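Local coordinates for glycosyltransferase (Streptomyces viridochromogenes, PDB 2IUY), which probably transfers a sugar from a nucleotide-sugar donor during avilamycin A biosynthesis, as a GT-B glycosyltransferase of family GT4 whose donor site binds UDP, at residues A[145-150]-A[258-263]; A[151-156]-A[221-226]; A[230-235]-A[264-269]. All coordinates share one frame; numbering follows the deposited sequence.

Contact 1: A[145-150]-A[258-263]; sequences IPVDPA and VSEAAV
The carboxylate of Asp148 is approached over one face. The backbone N-H of Ala150 sits above its plane and bonds to OD1, with Ala150 N and Asp148 OD1 3.1 Å apart, which makes an Asx turn. This turn leads into the short 3-10 segment begun by Pro149. Pro149 CB lies 3.9 Å from Val263 CG2, and the two side chains cross at about a right angle. The carboxylate of Glu260 is gripped at both oxygens: OE1 forms a salt bridge with Arg225, and OE2 is hydrogen-bonded to the hydroxyl of Tyr152. Glu260 belongs to the UDP-binding site, and two such partners would favour its charged form and hold it in place.

No hydrogen bond joins 145-150 to 258-263 directly, so van der Waals packing carries the contact. Val147 is its centre. Its CG1 takes the crowded position between backbone N and carbonyl carbon (chi1 73°), and CG2 lies anti to N. Val147 CG2 then meets Val263 CG1 at 3.8 Å, tip to tip. Val147 CG1 rests 3.9 Å from Ser259 O and also touches Val263 CB. One helical turn earlier, Ser259 OG lies 4.0 Å from Ile145 CG2. That hydroxyl is turned back along its own helix and bonds to Thr256 O, so it presents no bond to the loop.

The loop segment 145-150 runs in the connection between the two parallel sheets and lies against helix 256-263 of the second. Trp319, from helix 308-319, bonds to the Val147 backbone and touches Ser259. Val35 of helix 31-45, in the half of the chain with the first sheet, packs on Ile145 and Pro146.

Contact 2: A[151-156]-A[221-226]; sequences RYRSAA and GGERRL
A salt bridge between Arg153 and Glu223 is the strongest link between the loop and the helix. Arg153 NH2 donates to Glu223 OE1 over 2.6 Å, and the bond is nearly straight at 172°. The oxygen lies close to the guanidinium plane, but the donor stands above the carboxylate plane. The planes of the two flat groups are 39° apart. Both side chains bend at chi2, which turns their charged ends to each other. The NE of Arg153 has a second anionic partner in Asp227, so one guanidinium ties two acidic residues of the same helix to the loop.

A water adds a backbone link. It accepts from Arg153 N at 3.1 Å and donates to Leu226 O at 2.8 Å. The same water lies at the edge of the Tyr152 ring, in its plane.

Leu226 fills the middle of the contact and spreads its two methyls. Leu226 CD1 lies over one face of the Arg153 guanidinium, offset toward the rim and 3.5 Å from Arg153 NH1. Leu226 CD2 reaches Arg151 O at 3.4 Å and Tyr152 CD1 at 3.8 Å. The aliphatic side chain of Leu226 thus sits between a charged group, a carbonyl and a ring.

Arg225 is extended from CG to NE. Arg225 NH1 comes to the edge of the Tyr152 ring, 4.0 Å from Tyr152 CE1, with the two planes 58° apart. The cation-pi partner of Arg225 is Trp34. Arg225 and Tyr152 share Glu260 of contact 1 as a polar partner.

Arg225 and Glu260 both belong to the UDP site; no UDP is bound in this model. With the Tyr152 ring beside Arg225, this contact lies at the nucleotide-binding site of the C-terminal Rossmann-like half of a GT-B enzyme.

Contact 3: A[230-235]-A[264-269]; sequences ASAHAV and SGTPVV
A beta-alpha-beta unit is closed here: strand 234-237, helix 256-263 and strand 268-270 follow one another, and the two strands lie side by side and parallel. Two backbone hydrogen bonds make the pairing. Val235 N donates to Pro267 O over 3.0 Å, almost straight at 170° and in the carbonyl plane. Val269 N donates to Val235 O over 2.8 Å, nearly along the C=O axis. Val235 therefore bonds with both its N and its O to residues flanking Val268, its bridge partner. Val268 CA adds a CA-H...O contact to Val235 O at 3.3 Å.

The side chains of Val235 and Val268 point to the same face of the sheet. Ala261 of the crossing helix packs on both, and Val257, a UDP-site residue, touches Val235. These strands are neighbours within the parallel six-stranded sheet of the second Rossmann-like half of the GT-B fold. On their other neighbouring edges run strand 165-168 beside 234-237 and strand 284-286 beside 268-270.

Before strand 268-270 begins, the chain must turn. Gly265, with positive phi, is the C-prime residue of a Schellman motif: its N bonds to Ala262 O, and Thr266 N bonds to Ala261 O. Thr266 then packs against the turn between helix 222-231 and strand 234-237. Thr266 CG2 is anti to the backbone N and meets Val235 CG2 at 3.8 Å, the two side chains crossing at about a right angle. Thr266 CG2 also lies 3.6 Å from Ala232 O. Thr266 OG1 bonds to Leu229 O. Lys161 NZ bonds to the carbonyls of Ala230 and Ala232. Pro267 CD lies 3.5 Å from His233 O. At the far end, Ala230 CA makes a CA-H...O contact with Ser264 O at 3.5 Å.

Contacts 1 and 3 are buried, while contact 2 is only partly so and reaches the surface at Glu223. Helix 256-263 links the two buried contacts: in contact 1 its Ser259 and Val263 face the loop, and the same helix lies on the sheet whose strands pair in contact 3. Helix 222-231 serves contacts 2 and 3. Their chemistry follows their place. Contact 3 is backbone bonding inside a sheet, contact 1 is apolar packing of the interdomain connection, and contact 2 relies on charge and a water. Contacts 1 and 2 share the UDP site through Glu260.

Contact 1: A[145-150]-A[258-263]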
loop_
_atom_site.group_PDB
_atom_site.type_symbol
_atom_site.label_atom_id
_atom_site.label_comp_id
_atom_site.label_asym_id
_atom_site.label_seq_id
_atom_site.Cartn_x
_atom_site.Cartn_y
_atom_site.Cartn_z
ATOM N N ILE A 145 -3.703 5.299 2.745
ATOM C CA ILE A 145 -2.666 4.419 3.311
ATOM C C ILE A 145 -1.704 5.218 4.199
ATOM O O ILE A 145 -1.216 6.290 3.795
ATOM C CB ILE A 145 -1.912 3.639 2.224
ATOM C CG1 ILE A 145 -2.856 2.645 1.491
ATOM C CG2 ILE A 145 -0.697 2.979 2.780
ATOM C CD1 ILE A 145 -2.222 2.101 0.201
ATOM N N PRO A 146 -1.471 4.713 5.433
ATOM C CA PRO A 146 -0.564 5.333 6.388
ATOM C C PRO A 146 0.880 4.915 6.148
ATOM O O PRO A 146 1.152 3.861 5.560
ATOM C CB PRO A 146 -1.031 4.740 7.731
ATOM C CG PRO A 146 -1.513 3.387 7.415
ATOM C CD PRO A 146 -2.126 3.516 6.001
ATOM N N VAL A 147 1.783 5.742 6.634
ATOM C CA VAL A 147 3.165 5.432 6.592
ATOM C C VAL A 147 3.790 5.889 7.937
ATOM O O VAL A 147 3.513 6.986 8.417
ATOM C CB VAL A 147 3.783 6.049 5.284
ATOM C CG1 VAL A 147 3.950 7.585 5.302
ATOM C CG2 VAL A 147 4.927 5.292 4.862
ATOM N N ASP A 148 4.596 5.018 8.549
ATOM C CA ASP A 148 5.362 5.359 9.755
ATOM C C ASP A 148 6.785 5.742 9.338
ATOM O O ASP A 148 7.589 4.864 8.920
ATOM C CB ASP A 148 5.363 4.146 10.698
ATOM C CG ASP A 148 6.151 4.371 11.994
ATOM O OD1 ASP A 148 6.638 5.497 12.275
ATOM O OD2 ASP A 148 6.268 3.380 12.753
ATOM N N PRO A 149 7.119 7.036 9.479
ATOM C CA PRO A 149 8.442 7.487 9.089
ATOM C C PRO A 149 9.570 6.705 9.740
ATOM O O PRO A 149 10.620 6.558 9.094
ATOM C CB PRO A 149 8.484 8.965 9.502
ATOM C CG PRO A 149 7.031 9.364 9.755
ATOM C CD PRO A 149 6.251 8.118 9.980
ATOM N N ALA A 150 9.370 6.184 10.959
ATOM C CA ALA A 150 10.410 5.391 11.654
ATOM C C ALA A 150 10.782 4.154 10.865
ATOM O O ALA A 150 11.857 3.626 11.023
ATOM C CB ALA A 150 9.976 4.993 13.115
ATOM N N VAL A 258 3.461 5.192 -3.151
ATOM C CA VAL A 258 3.448 6.662 -3.186
ATOM C C VAL A 258 3.866 7.263 -1.819
ATOM O O VAL A 258 4.763 8.131 -1.747
ATOM C CB VAL A 258 2.062 7.232 -3.645
ATOM C CG1 VAL A 258 2.011 8.814 -3.557
ATOM C CG2 VAL A 258 1.737 6.830 -5.077
ATOM N N SER A 259 3.206 6.803 -0.748
ATOM C CA SER A 259 3.500 7.287 0.604
ATOM C C SER A 259 4.887 6.850 1.044
ATOM O O SER A 259 5.588 7.592 1.745
ATOM C CB SER A 259 2.405 6.858 1.624
ATOM O OG SER A 259 2.305 5.444 1.645
ATOM N N GLU A 260 5.285 5.649 0.614
ATOM C CA GLU A 260 6.614 5.076 0.899
ATOM C C GLU A 260 7.745 5.863 0.263
ATOM O O GLU A 260 8.709 6.180 0.939
ATOM C CB GLU A 260 6.682 3.601 0.489
ATOM C CG GLU A 260 5.783 2.810 1.431
ATOM C CD GLU A 260 5.920 1.330 1.323
ATOM O OE1 GLU A 260 5.640 0.800 0.240
ATOM O OE2 GLU A 260 6.294 0.696 2.352
ATOM N N ALA A 261 7.628 6.158 -1.029
ATOM C CA ALA A 261 8.617 6.986 -1.691
ATOM C C ALA A 261 8.727 8.327 -0.996
ATOM O O ALA A 261 9.799 8.736 -0.622
ATOM C CB ALA A 261 8.274 7.134 -3.219
ATOM N N ALA A 262 7.601 9.014 -0.797
ATOM C CA ALA A 262 7.650 10.395 -0.356
ATOM C C ALA A 262 8.169 10.513 1.077
ATOM O O ALA A 262 9.011 11.371 1.384
ATOM C CB ALA A 262 6.262 11.038 -0.502
ATOM N N VAL A 263 7.715 9.653 1.960
ATOM C CA VAL A 263 8.244 9.688 3.341
ATOM C C VAL A 263 9.744 9.313 3.352
ATOM O O VAL A 263 10.451 9.615 4.315
ATOM C CB VAL A 263 7.470 8.779 4.243
ATOM C CG1 VAL A 263 8.040 7.335 4.138
ATOM C CG2 VAL A 263 7.560 9.257 5.679
#

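Contact 2: A[151-156]-A[221-226]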
loop_
_atom_site.group_PDB
_atom_site.type_symbol
_atom_site.label_atom_id
_atom_site.label_comp_id
_atom_site.label_asym_id
_atom_site.label_seq_id
_atom_site.Cartn_x
_atom_site.Cartn_y
_atom_site.Cartn_z
ATOM N N ARG A 151 9.888 3.668 10.021
ATOM C CA ARG A 151 10.168 2.468 9.228
ATOM C C ARG A 151 10.955 2.792 7.962
ATOM O O ARG A 151 11.365 1.867 7.251
ATOM C CB ARG A 151 8.874 1.728 8.853
ATOM C CG ARG A 151 8.240 0.958 10.014
ATOM C CD ARG A 151 7.359 -0.223 9.572
ATOM N NE ARG A 151 6.696 -0.829 10.741
ATOM C CZ ARG A 151 7.114 -1.884 11.458
ATOM N NH1 ARG A 151 8.231 -2.534 11.160
ATOM N NH2 ARG A 151 6.399 -2.293 12.513
ATOM N N TYR A 152 11.112 4.083 7.662
ATOM C CA TYR A 152 11.746 4.527 6.417
ATOM C C TYR A 152 12.984 5.359 6.700
ATOM O O TYR A 152 13.218 5.805 7.849
ATOM C CB TYR A 152 10.743 5.252 5.480
ATOM C CG TYR A 152 9.614 4.289 5.133
ATOM C CD1 TYR A 152 9.701 3.419 4.027
ATOM C CD2 TYR A 152 8.510 4.173 5.981
ATOM C CE1 TYR A 152 8.681 2.485 3.776
ATOM C CE2 TYR A 152 7.512 3.251 5.735
ATOM C CZ TYR A 152 7.599 2.428 4.649
ATOM O OH TYR A 152 6.563 1.545 4.481
ATOM N N ARG A 153 13.776 5.555 5.650
ATOM C CA ARG A 153 14.954 6.383 5.762
ATOM C C ARG A 153 14.544 7.839 5.970
ATOM O O ARG A 153 13.599 8.356 5.337
ATOM C CB ARG A 153 15.866 6.245 4.543
ATOM C CG ARG A 153 16.422 4.875 4.288
ATOM C CD ARG A 153 17.517 4.444 5.270
ATOM N NE ARG A 153 17.945 3.080 4.950
ATOM C CZ ARG A 153 17.792 2.020 5.741
ATOM N NH1 ARG A 153 17.271 2.146 6.963
ATOM N NH2 ARG A 153 18.221 0.819 5.327
ATOM N N SER A 154 15.303 8.487 6.833
ATOM C CA SER A 154 15.047 9.816 7.273
ATOM C C SER A 154 16.024 10.770 6.626
ATOM O O SER A 154 17.007 10.355 6.000
ATOM C CB SER A 154 15.194 9.858 8.796
ATOM O OG SER A 154 16.567 9.747 9.129
ATOM N N ALA A 155 15.776 12.065 6.782
ATOM C CA ALA A 155 16.714 13.093 6.299
ATOM C C ALA A 155 18.111 12.913 6.940
ATOM O O ALA A 155 19.140 13.038 6.256
ATOM C CB ALA A 155 16.162 14.485 6.557
ATOM N N ALA A 156 18.125 12.563 8.231
ATOM C CA ALA A 156 19.350 12.337 9.002
ATOM C C ALA A 156 20.190 11.123 8.543
ATOM O O ALA A 156 21.421 11.121 8.697
ATOM C CB ALA A 156 19.014 12.239 10.488
ATOM N N GLY A 221 13.272 -6.374 -0.668
ATOM C CA GLY A 221 12.725 -6.328 0.671
ATOM C C GLY A 221 13.787 -5.882 1.645
ATOM O O GLY A 221 14.955 -5.605 1.256
ATOM N N GLY A 222 13.388 -5.812 2.912
ATOM C CA GLY A 222 14.334 -5.516 3.989
ATOM C C GLY A 222 15.018 -4.196 3.795
ATOM O O GLY A 222 14.388 -3.229 3.372
ATOM N N GLU A 223 16.324 -4.184 4.053
ATOM C CA GLU A 223 17.131 -2.988 3.992
ATOM C C GLU A 223 17.407 -2.438 2.584
ATOM O O GLU A 223 17.526 -1.235 2.419
ATOM C CB GLU A 223 18.437 -3.193 4.758
ATOM C CG GLU A 223 18.241 -3.496 6.259
ATOM C CD GLU A 223 17.601 -2.331 6.998
ATOM O OE1 GLU A 223 18.128 -1.187 6.903
ATOM O OE2 GLU A 223 16.554 -2.563 7.649
ATOM N N ARG A 224 17.526 -3.291 1.569
ATOM C CA ARG A 224 17.758 -2.767 0.210
ATOM C C ARG A 224 16.542 -1.989 -0.296
ATOM O O ARG A 224 16.663 -0.929 -0.863
ATOM C CB ARG A 224 18.220 -3.852 -0.805
ATOM C CG ARG A 224 18.262 -3.272 -2.248
ATOM C CD ARG A 224 19.438 -3.579 -3.167
ATOM N NE ARG A 224 19.176 -4.828 -3.804
ATOM C CZ ARG A 224 19.256 -5.132 -5.088
ATOM N NH1 ARG A 224 19.691 -4.307 -6.043
ATOM N NH2 ARG A 224 18.927 -6.369 -5.385
ATOM N N ARG A 225 15.367 -2.530 -0.066
ATOM C CA ARG A 225 14.110 -1.885 -0.374
ATOM C C ARG A 225 14.011 -0.403 0.082
ATOM O O ARG A 225 13.604 0.492 -0.677
ATOM C CB ARG A 225 13.023 -2.699 0.282
ATOM C CG ARG A 225 11.660 -2.408 -0.244
ATOM C CD ARG A 225 10.590 -2.856 0.739
ATOM N NE ARG A 225 9.319 -2.461 0.176
ATOM C CZ ARG A 225 8.480 -1.591 0.732
ATOM N NH1 ARG A 225 8.723 -1.054 1.926
ATOM N NH2 ARG A 225 7.380 -1.296 0.071
ATOM N N LEU A 226 14.407 -0.178 1.338
ATOM C CA LEU A 226 14.425 1.126 1.967
ATOM C C LEU A 226 15.419 2.075 1.358
ATOM O O LEU A 226 15.092 3.233 1.116
ATOM C CB LEU A 226 14.783 0.951 3.428
ATOM C CG LEU A 226 13.848 0.189 4.334
ATOM C CD1 LEU A 226 14.415 0.430 5.745
ATOM C CD2 LEU A 226 12.339 0.642 4.178
HETATM O O HOH W 1 13.252 4.319 2.849
#

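Contact 3: A[230-235]-A[264-269]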
loop_
_atom_site.group_PDB
_atom_site.type_symbol
_atom_site.label_atom_id
_atom_site.label_comp_id
_atom_site.label_asym_id
_atom_site.label_seq_id
_atom_site.Cartn_x
_atom_site.Cartn_y
_atom_site.Cartn_z
ATOM N N ALA A 230 14.665 5.598 -0.957
ATOM C CA ALA A 230 15.327 6.847 -0.557
ATOM C C ALA A 230 16.333 7.399 -1.627
ATOM O O ALA A 230 16.473 8.596 -1.810
ATOM C CB ALA A 230 16.091 6.582 0.766
ATOM N N SER A 231 17.073 6.506 -2.262
ATOM C CA SER A 231 18.157 6.893 -3.151
ATOM C C SER A 231 17.628 7.218 -4.561
ATOM O O SER A 231 18.277 7.940 -5.338
ATOM C CB SER A 231 19.215 5.772 -3.184
ATOM O OG SER A 231 18.689 4.566 -3.712
ATOM N N ALA A 232 16.424 6.749 -4.897
ATOM C CA ALA A 232 15.958 6.955 -6.271
ATOM C C ALA A 232 15.803 8.431 -6.601
ATOM O O ALA A 232 15.344 9.204 -5.778
ATOM C CB ALA A 232 14.641 6.197 -6.531
ATOM N N HIS A 233 16.089 8.815 -7.844
ATOM C CA HIS A 233 15.737 10.160 -8.291
ATOM C C HIS A 233 14.201 10.426 -8.203
ATOM O O HIS A 233 13.740 11.491 -7.760
ATOM C CB HIS A 233 16.317 10.401 -9.701
ATOM C CG HIS A 233 16.110 11.796 -10.203
ATOM N ND1 HIS A 233 17.068 12.777 -10.080
ATOM C CD2 HIS A 233 15.041 12.391 -10.784
ATOM C CE1 HIS A 233 16.603 13.916 -10.569
ATOM N NE2 HIS A 233 15.370 13.714 -10.995
ATOM N N ALA A 234 13.398 9.447 -8.626
ATOM C CA ALA A 234 11.956 9.575 -8.540
ATOM C C ALA A 234 11.408 8.184 -8.609
ATOM O O ALA A 234 12.082 7.290 -9.091
ATOM C CB ALA A 234 11.344 10.462 -9.704
ATOM N N VAL A 235 10.186 8.021 -8.104
ATOM C CA VAL A 235 9.464 6.751 -8.216
ATOM C C VAL A 235 8.373 6.952 -9.257
ATOM O O VAL A 235 7.791 8.017 -9.341
ATOM C CB VAL A 235 8.892 6.310 -6.823
ATOM C CG1 VAL A 235 7.752 5.288 -6.977
ATOM C CG2 VAL A 235 10.048 5.746 -5.943
ATOM N N SER A 264 10.224 8.647 2.295
ATOM C CA SER A 264 11.671 8.371 2.179
ATOM C C SER A 264 12.384 9.522 1.462
ATOM O O SER A 264 13.558 9.391 1.123
ATOM C CB SER A 264 11.967 7.074 1.421
ATOM O OG SER A 264 11.255 5.972 1.964
ATOM N N GLY A 265 11.672 10.634 1.249
ATOM C CA GLY A 265 12.238 11.815 0.577
ATOM C C GLY A 265 12.313 11.742 -0.938
ATOM O O GLY A 265 13.220 12.314 -1.538
ATOM N N THR A 266 11.390 11.011 -1.565
ATOM C CA THR A 266 11.438 10.743 -3.008
ATOM C C THR A 266 10.122 11.119 -3.693
ATOM O O THR A 266 9.056 10.569 -3.373
ATOM C CB THR A 266 11.862 9.245 -3.310
ATOM O OG1 THR A 266 13.177 9.030 -2.770
ATOM C CG2 THR A 266 11.844 8.868 -4.871
ATOM N N PRO A 267 10.207 12.010 -4.683
ATOM C CA PRO A 267 9.002 12.478 -5.363
ATOM C C PRO A 267 8.491 11.383 -6.318
ATOM O O PRO A 267 9.183 10.386 -6.562
ATOM C CB PRO A 267 9.495 13.733 -6.114
ATOM C CG PRO A 267 10.945 13.356 -6.499
ATOM C CD PRO A 267 11.452 12.564 -5.286
ATOM N N VAL A 268 7.304 11.592 -6.867
ATOM C CA VAL A 268 6.612 10.538 -7.594
ATOM C C VAL A 268 6.108 11.091 -8.897
ATOM O O VAL A 268 5.511 12.134 -8.928
ATOM C CB VAL A 268 5.429 9.943 -6.750
ATOM C CG1 VAL A 268 4.704 8.826 -7.527
ATOM C CG2 VAL A 268 5.957 9.401 -5.417
ATOM N N VAL A 269 6.381 10.395 -9.987
ATOM C CA VAL A 269 5.616 10.608 -11.217
ATOM C C VAL A 269 4.588 9.476 -11.326
ATOM O O VAL A 269 4.955 8.331 -11.240
ATOM C CB VAL A 269 6.528 10.558 -12.467
ATOM C CG1 VAL A 269 5.661 10.592 -13.778
ATOM C CG2 VAL A 269 7.546 11.658 -12.411
#